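Local coordinates for protein biotin transporter BioY (Lactococcus lactis subsp. cremoris, PDB 4DVE) that binds biotin within the membrane as an S component and probably delivers it to an energy-coupling factor (ECF) ABC transporter for uptake, at residues F111-F116 against L132-L137; I55-G60 against I178-I183; L77-L82 against A93-P98. All blocks are in the same frame, centred on the assembly; numbering follows the deposited sequence.

Contact 1. Residues F111-F116 against L132-L137. With BNG (nonyl beta-D-glucopyranoside), chain F.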
# COMPACT_ATOMS: atom_id res chain seq x y z
N PHE A 111 -4.72 0.62 7.18
CA PHE A 111 -5.31 0.93 8.46
C PHE A 111 -4.90 2.34 8.92
O PHE A 111 -5.71 3.16 9.31
CB PHE A 111 -4.91 -0.10 9.53
CG PHE A 111 -5.36 0.31 10.88
CD1 PHE A 111 -4.49 0.92 11.77
CD2 PHE A 111 -6.71 0.20 11.23
CE1 PHE A 111 -4.93 1.36 13.01
CE2 PHE A 111 -7.16 0.64 12.47
CZ PHE A 111 -6.27 1.23 13.35
N LEU A 112 -3.60 2.61 8.87
CA LEU A 112 -3.10 3.91 9.26
C LEU A 112 -3.66 5.02 8.40
O LEU A 112 -4.12 6.02 8.94
CB LEU A 112 -1.57 3.92 9.22
CG LEU A 112 -0.96 3.01 10.29
CD1 LEU A 112 0.55 2.76 10.02
CD2 LEU A 112 -1.17 3.60 11.68
N ILE A 113 -3.59 4.87 7.09
CA ILE A 113 -4.11 5.91 6.18
C ILE A 113 -5.62 6.12 6.42
O ILE A 113 -6.09 7.25 6.61
CB ILE A 113 -3.82 5.56 4.70
CG1 ILE A 113 -2.31 5.70 4.41
CG2 ILE A 113 -4.63 6.47 3.77
CD1 ILE A 113 -1.89 5.35 2.99
N GLY A 114 -6.37 5.03 6.44
CA GLY A 114 -7.83 5.08 6.63
C GLY A 114 -8.22 5.68 7.97
O GLY A 114 -9.16 6.49 8.07
N PHE A 115 -7.51 5.27 9.02
CA PHE A 115 -7.75 5.78 10.36
C PHE A 115 -7.57 7.30 10.48
O PHE A 115 -8.39 7.99 11.10
CB PHE A 115 -6.81 5.10 11.37
CG PHE A 115 -7.00 5.59 12.78
CD1 PHE A 115 -7.96 5.01 13.60
CD2 PHE A 115 -6.23 6.62 13.28
CE1 PHE A 115 -8.16 5.48 14.90
CE2 PHE A 115 -6.42 7.09 14.57
CZ PHE A 115 -7.39 6.52 15.38
N PHE A 116 -6.48 7.83 9.92
CA PHE A 116 -6.24 9.27 10.02
C PHE A 116 -7.08 10.10 9.05
O PHE A 116 -7.44 11.26 9.39
CB PHE A 116 -4.75 9.59 9.94
CG PHE A 116 -4.01 9.24 11.20
CD1 PHE A 116 -4.19 10.02 12.36
CD2 PHE A 116 -3.24 8.11 11.29
CE1 PHE A 116 -3.55 9.70 13.54
CE2 PHE A 116 -2.59 7.77 12.46
CZ PHE A 116 -2.74 8.57 13.59
N LEU A 132 -2.54 14.00 1.07
CA LEU A 132 -1.25 13.66 0.48
C LEU A 132 -0.19 13.45 1.58
O LEU A 132 0.61 12.52 1.51
CB LEU A 132 -0.77 14.72 -0.53
CG LEU A 132 0.62 14.50 -1.17
CD1 LEU A 132 0.73 13.12 -1.84
CD2 LEU A 132 0.96 15.62 -2.16
N ILE A 133 -0.21 14.30 2.60
CA ILE A 133 0.74 14.16 3.68
C ILE A 133 0.50 12.87 4.47
O ILE A 133 1.46 12.19 4.84
CB ILE A 133 0.74 15.40 4.60
CG1 ILE A 133 1.21 16.65 3.81
CG2 ILE A 133 1.60 15.14 5.84
CD1 ILE A 133 2.49 16.46 3.00
N ILE A 134 -0.76 12.53 4.74
CA ILE A 134 -1.10 11.25 5.40
C ILE A 134 -0.63 10.06 4.56
O ILE A 134 -0.02 9.09 5.08
CB ILE A 134 -2.61 11.15 5.72
CG1 ILE A 134 -2.99 12.21 6.76
CG2 ILE A 134 -3.01 9.75 6.21
CD1 ILE A 134 -4.49 12.53 6.75
N VAL A 135 -0.85 10.13 3.25
CA VAL A 135 -0.42 9.05 2.37
C VAL A 135 1.11 8.95 2.36
O VAL A 135 1.66 7.86 2.45
CB VAL A 135 -1.00 9.19 0.94
CG1 VAL A 135 -0.33 8.18 -0.01
CG2 VAL A 135 -2.53 9.00 0.96
N LEU A 136 1.79 10.09 2.30
CA LEU A 136 3.26 10.12 2.34
C LEU A 136 3.77 9.50 3.65
O LEU A 136 4.68 8.64 3.66
CB LEU A 136 3.73 11.58 2.29
CG LEU A 136 5.06 12.14 1.80
CD1 LEU A 136 5.57 13.26 2.72
CD2 LEU A 136 6.13 11.12 1.45
N LEU A 137 3.18 9.94 4.76
CA LEU A 137 3.66 9.48 6.07
C LEU A 137 3.55 7.96 6.21
O LEU A 137 4.53 7.29 6.62
CB LEU A 137 2.92 10.19 7.18
CG LEU A 137 3.46 10.32 8.59
CD1 LEU A 137 4.84 10.99 8.63
CD2 LEU A 137 2.44 11.16 9.39
C1 BNG F . -10.98 0.23 12.98
C2 BNG F . -12.00 1.30 12.59
C3 BNG F . -11.57 2.67 13.11
C4 BNG F . -11.20 2.60 14.58
C5 BNG F . -10.23 1.46 14.85
C6 BNG F . -9.91 1.35 16.33
C1' BNG F . -10.42 -2.04 12.64
C2' BNG F . -10.26 -2.70 11.27
C3' BNG F . -9.85 -4.16 11.42
C4' BNG F . -8.82 -4.55 10.36
C5' BNG F . -9.10 -5.95 9.82
C6' BNG F . -7.82 -6.77 9.74
C7' BNG F . -7.81 -7.65 8.50
C8' BNG F . -6.62 -8.61 8.52
C9' BNG F . -6.53 -9.38 7.22
O1 BNG F . -11.45 -1.05 12.56
O2 BNG F . -12.13 1.34 11.17
O3 BNG F . -12.65 3.60 12.93
O4 BNG F . -10.59 3.84 14.97
O5 BNG F . -10.80 0.24 14.39
O6 BNG F . -10.16 0.01 16.78

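Contact 2. Residues I55-G60 against I178-I183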
# COMPACT_ATOMS: atom_id res chain seq x y z
N ILE A 55 -1.40 -0.44 -2.55
CA ILE A 55 -1.42 -0.52 -1.12
C ILE A 55 -1.80 0.85 -0.54
O ILE A 55 -2.56 0.93 0.41
CB ILE A 55 -0.06 -0.94 -0.51
CG1 ILE A 55 0.44 -2.26 -1.12
CG2 ILE A 55 -0.18 -1.05 1.01
CD1 ILE A 55 -0.55 -3.41 -1.03
N MSE A 56 -1.28 1.91 -1.15
CA MSE A 56 -1.53 3.27 -0.70
C MSE A 56 -2.97 3.68 -0.91
O MSE A 56 -3.53 4.43 -0.08
CB MSE A 56 -0.68 4.28 -1.47
CG MSE A 56 0.78 4.16 -1.14
SE MSE A 56 1.82 5.51 -2.15
CE MSE A 56 3.49 4.48 -2.36
N MSE A 57 -3.56 3.25 -2.02
CA MSE A 57 -4.93 3.62 -2.37
C MSE A 57 -6.03 2.96 -1.56
O MSE A 57 -7.12 3.53 -1.41
CB MSE A 57 -5.18 3.24 -3.82
CG MSE A 57 -4.39 4.10 -4.81
SE MSE A 57 -4.39 3.26 -6.60
CE MSE A 57 -6.36 3.12 -6.78
N ALA A 58 -5.76 1.74 -1.07
CA ALA A 58 -6.77 0.89 -0.43
C ALA A 58 -7.48 1.54 0.75
O ALA A 58 -8.72 1.50 0.85
CB ALA A 58 -6.14 -0.44 -0.01
N GLY A 59 -6.70 2.11 1.67
CA GLY A 59 -7.25 2.80 2.86
C GLY A 59 -8.00 4.10 2.56
O GLY A 59 -8.95 4.45 3.27
N GLY A 60 -7.60 4.81 1.51
CA GLY A 60 -8.27 6.04 1.12
C GLY A 60 -9.59 5.80 0.39
O GLY A 60 -10.42 6.72 0.29
N ILE A 178 1.16 10.94 -4.95
CA ILE A 178 0.44 12.04 -5.60
C ILE A 178 -0.66 11.47 -6.49
O ILE A 178 -1.80 11.97 -6.48
CB ILE A 178 1.33 12.91 -6.54
CG1 ILE A 178 2.48 13.65 -5.84
CG2 ILE A 178 0.50 13.94 -7.28
CD1 ILE A 178 2.21 14.15 -4.45
N LEU A 179 -0.32 10.46 -7.28
CA LEU A 179 -1.32 9.83 -8.16
C LEU A 179 -2.41 9.16 -7.33
O LEU A 179 -3.58 9.15 -7.73
CB LEU A 179 -0.67 8.79 -9.09
CG LEU A 179 0.16 9.37 -10.24
CD1 LEU A 179 1.03 8.29 -10.89
CD2 LEU A 179 -0.77 10.03 -11.26
N THR A 180 -2.01 8.58 -6.19
CA THR A 180 -2.97 8.01 -5.24
C THR A 180 -4.03 9.04 -4.81
O THR A 180 -5.23 8.78 -4.90
CB THR A 180 -2.28 7.40 -3.99
OG1 THR A 180 -1.57 6.20 -4.36
CG2 THR A 180 -3.32 7.07 -2.89
N VAL A 181 -3.58 10.21 -4.37
CA VAL A 181 -4.52 11.23 -3.91
C VAL A 181 -5.43 11.69 -5.06
O VAL A 181 -6.66 11.73 -4.90
CB VAL A 181 -3.81 12.40 -3.22
CG1 VAL A 181 -4.82 13.50 -2.80
CG2 VAL A 181 -3.04 11.87 -2.02
N VAL A 182 -4.84 11.96 -6.23
CA VAL A 182 -5.62 12.37 -7.41
C VAL A 182 -6.68 11.32 -7.78
O VAL A 182 -7.87 11.63 -7.91
CB VAL A 182 -4.72 12.63 -8.65
CG1 VAL A 182 -5.58 12.93 -9.87
CG2 VAL A 182 -3.74 13.78 -8.40
N ILE A 183 -6.24 10.07 -7.93
CA ILE A 183 -7.15 8.97 -8.30
C ILE A 183 -8.25 8.72 -7.25
O ILE A 183 -9.45 8.69 -7.61
CB ILE A 183 -6.38 7.68 -8.59
CG1 ILE A 183 -5.56 7.83 -9.89
CG2 ILE A 183 -7.30 6.48 -8.74
CD1 ILE A 183 -4.49 6.75 -10.02

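Contact 3. Residues L77-L82 against A93-P98. With BNG (nonyl beta-D-glucopyranoside), chain G.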
# COMPACT_ATOMS: atom_id res chain seq x y z
N LEU A 77 -2.74 -14.37 -0.33
CA LEU A 77 -2.53 -15.07 -1.59
C LEU A 77 -1.03 -15.30 -1.84
O LEU A 77 -0.62 -16.37 -2.27
CB LEU A 77 -3.19 -14.32 -2.75
CG LEU A 77 -4.73 -14.40 -2.85
CD1 LEU A 77 -5.22 -13.66 -4.07
CD2 LEU A 77 -5.24 -15.84 -2.92
N ALA A 78 -0.22 -14.28 -1.56
CA ALA A 78 1.23 -14.42 -1.70
C ALA A 78 1.77 -15.44 -0.71
O ALA A 78 2.58 -16.30 -1.07
CB ALA A 78 1.92 -13.06 -1.53
N LEU A 79 1.27 -15.39 0.53
CA LEU A 79 1.77 -16.28 1.58
C LEU A 79 1.51 -17.76 1.30
O LEU A 79 2.31 -18.61 1.66
CB LEU A 79 1.19 -15.90 2.93
CG LEU A 79 1.81 -14.64 3.52
CD1 LEU A 79 0.81 -13.93 4.44
CD2 LEU A 79 3.11 -14.99 4.24
N ILE A 80 0.38 -18.07 0.67
CA ILE A 80 0.08 -19.45 0.39
C ILE A 80 0.71 -19.91 -0.92
O ILE A 80 0.65 -21.09 -1.23
CB ILE A 80 -1.44 -19.73 0.40
CG1 ILE A 80 -2.14 -19.07 -0.79
CG2 ILE A 80 -2.03 -19.23 1.72
CD1 ILE A 80 -3.65 -19.07 -0.62
N GLY A 81 1.29 -19.00 -1.70
CA GLY A 81 2.09 -19.43 -2.84
C GLY A 81 1.71 -18.93 -4.22
O GLY A 81 2.36 -19.29 -5.18
N LEU A 82 0.65 -18.13 -4.35
CA LEU A 82 0.32 -17.61 -5.68
C LEU A 82 1.32 -16.52 -6.04
O LEU A 82 1.74 -15.73 -5.19
CB LEU A 82 -1.11 -17.08 -5.76
CG LEU A 82 -2.25 -18.09 -5.72
CD1 LEU A 82 -3.55 -17.32 -5.93
CD2 LEU A 82 -2.11 -19.21 -6.76
N ALA A 93 8.22 -18.28 2.19
CA ALA A 93 9.66 -18.10 2.41
C ALA A 93 10.16 -16.75 1.87
O ALA A 93 10.99 -16.12 2.50
CB ALA A 93 10.47 -19.26 1.82
N SER A 94 9.62 -16.29 0.74
CA SER A 94 10.03 -14.98 0.20
C SER A 94 9.77 -13.80 1.17
O SER A 94 10.37 -12.75 1.02
CB SER A 94 9.32 -14.68 -1.12
OG SER A 94 7.95 -14.34 -0.89
N PHE A 95 8.88 -13.97 2.15
CA PHE A 95 8.60 -12.93 3.14
C PHE A 95 9.70 -12.77 4.18
O PHE A 95 9.71 -11.79 4.91
CB PHE A 95 7.27 -13.20 3.87
CG PHE A 95 6.05 -12.77 3.09
CD1 PHE A 95 5.60 -13.52 2.01
CD2 PHE A 95 5.37 -11.60 3.43
CE1 PHE A 95 4.47 -13.11 1.28
CE2 PHE A 95 4.26 -11.18 2.71
CZ PHE A 95 3.81 -11.94 1.64
N LEU A 96 10.60 -13.75 4.28
CA LEU A 96 11.77 -13.61 5.14
C LEU A 96 12.95 -13.03 4.37
O LEU A 96 14.03 -12.89 4.94
CB LEU A 96 12.19 -14.97 5.73
CG LEU A 96 11.23 -15.58 6.75
CD1 LEU A 96 11.76 -16.93 7.25
CD2 LEU A 96 11.02 -14.60 7.90
N GLY A 97 12.76 -12.72 3.09
CA GLY A 97 13.85 -12.22 2.26
C GLY A 97 14.07 -10.71 2.43
O GLY A 97 13.49 -10.07 3.33
N PRO A 98 14.87 -10.13 1.53
CA PRO A 98 15.30 -8.72 1.67
C PRO A 98 14.17 -7.70 1.67
O PRO A 98 14.29 -6.67 2.34
CB PRO A 98 16.24 -8.50 0.49
CG PRO A 98 16.42 -9.83 -0.18
CD PRO A 98 15.50 -10.85 0.41
C1 BNG G . 4.84 -20.41 -8.81
C2 BNG G . 5.79 -19.88 -9.88
C3 BNG G . 7.15 -19.56 -9.28
C4 BNG G . 7.01 -18.71 -8.02
C5 BNG G . 5.99 -19.32 -7.07
C6 BNG G . 5.79 -18.43 -5.84
C1' BNG G . 2.75 -21.50 -8.60
C2' BNG G . 1.28 -21.28 -8.91
C3' BNG G . 1.10 -20.70 -10.31
C4' BNG G . -0.33 -20.90 -10.80
C5' BNG G . -0.59 -20.10 -12.08
C6' BNG G . -0.92 -18.65 -11.75
C7' BNG G . -0.50 -17.73 -12.89
C8' BNG G . 0.17 -18.51 -14.01
C9' BNG G . -0.74 -19.61 -14.52
O1 BNG G . 3.54 -20.61 -9.38
O2 BNG G . 5.94 -20.86 -10.91
O3 BNG G . 7.94 -18.86 -10.24
O4 BNG G . 8.28 -18.62 -7.36
O5 BNG G . 4.74 -19.47 -7.74
O6 BNG G . 5.09 -19.16 -4.83

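Contact 1. Residues F111-F116 against L132-L137
The ring of F116, whose CB carries the touch on I134, takes F115 CD2 over the centre of one face, 3.7 Å above its plane, while F116 CD2 itself lies at the edge of the F115 ring. The F138 ring, further along helix 128-155, meets that of F116 with planes at about 10°. This aromatic group flanks an antiparallel pair of transmembrane helices, whose short segments 111-116 and 132-137 run at 155° with axes 9.4 Å apart; between these two segments the touching atoms are aliphatic or backbone, and the aromatic contact comes one step further on, at F138. F116 starts toward the partner segment, but with CG anti to the carbonyl carbon (chi1 -74°) its ring leads away from 132-137, and CB is left to meet I134 CG2 at 4.1 Å. On the far side of helix 100-119 the rings of F111 and F115 turn their edges to a nonyl glucoside: F111 CE2 lies 3.9 Å from C1 of the sugar, and O4 lies near the plane of the F115 ring at its edge. In the seam, I134 CG2 also rests 4.0 Å from I113 O, so a methyl sits against backbone as well as side chain. V135 continues on to M56 of helix 52-80 and A177 of helix 170-189. The tip of I113 bears on the partner backbone, its CD1 4.0 Å from V135 CA.

Contact 2. Residues I55-G60 against I178-I183
T180 points toward helix 52-80 and sets its two branches against M56 and M57, consecutive methionines modelled as selenomethionine. Its side chain lies at about a right angle to that of M56, meeting it near the root: T180 OG1 is 3.6 Å from M56 CB, and the rest of M56 leads away from segment 178-183, toward K176 and A177 earlier on the same helix and V135 and V140 of helix 128-155. M57, by contrast, slants across T180 and is touched by both branches, its CG standing 3.5 Å from T180 OG1 and 3.7 Å from T180 CG2. A bend at the last torsion of M57 (chi3 55°) then carries CE to I183 CG2, 4.0 Å away, three residues beyond T180 on helix 170-189. The segments run at 33°, and CA of M57 and CA of T180 are the nearest such pair, 5.6 Å apart. Within the helical bundle of this S component the contact joins helix 52-80 to helix 170-189, and M57 also reaches F29 of helix 13-33. The M56 side chain lies about 7 Å from the bound biotin, near its pocket. The buried hydroxyl of T180 is hydrogen-bonded within its own helix, to K176 O, and probably offers the methionines little more than contact surface; between these two segments the helices cohere by shape and van der Waals contact.

Contact 3. Residues L77-L82 against A93-P98
F95 turns one ring face to L79 and its edge to A78, closing the loop that follows helix 52-80 back onto the last turn of that helix, which ends in a Schellman motif. The main interaction is CH-pi: L79 CD2 stands over the face, 3.7 Å from the centroid of the F95 ring and 14° off its normal, the two side chains crossing at about a right angle. Apolar packing at the rim adds to it, A78 CB lying near the ring plane 3.8 Å from F95 CE1. Charge enters from outside the pair, since R103 of the biotin pocket makes a cation-pi contact with F95 and a hydrogen bond to S94 OG. With an alanine here instead of F95, L79 CD2 and A78 CB are likely to lose the ring they lie against, and R103 its aromatic partner. Backbone bonds shape the helix end: L82 N reaches L77 O at 3.0 Å, G81 N binds A78 O weakly, and G81 itself takes a positive phi of 122°. The carbonyl of G81 accepts a hydrogen bond from a nonyl glucoside, whose O6 lies 2.8 Å from G81 O.

In the fold
From the N terminus, helix 13-33 comes first, and helix 52-80 then supplies the opening segments of two contacts. Contact 2 opens on its early turns and closes only at helix 170-189, so the loop it spans encloses the other two. Inside it they stand in series: contact 3 ties the end of helix 52-80 to the connection leading into helix 100-119, and contact 1 then joins that helix to helix 128-155. Contacts 1 and 2 touch directly, with I113 CD1 3.6 Å from M56 O, and so gather four helices. Contact 3 lies on the opposite side of the chain's centre, its nearest atoms about 10 Å from contact 2.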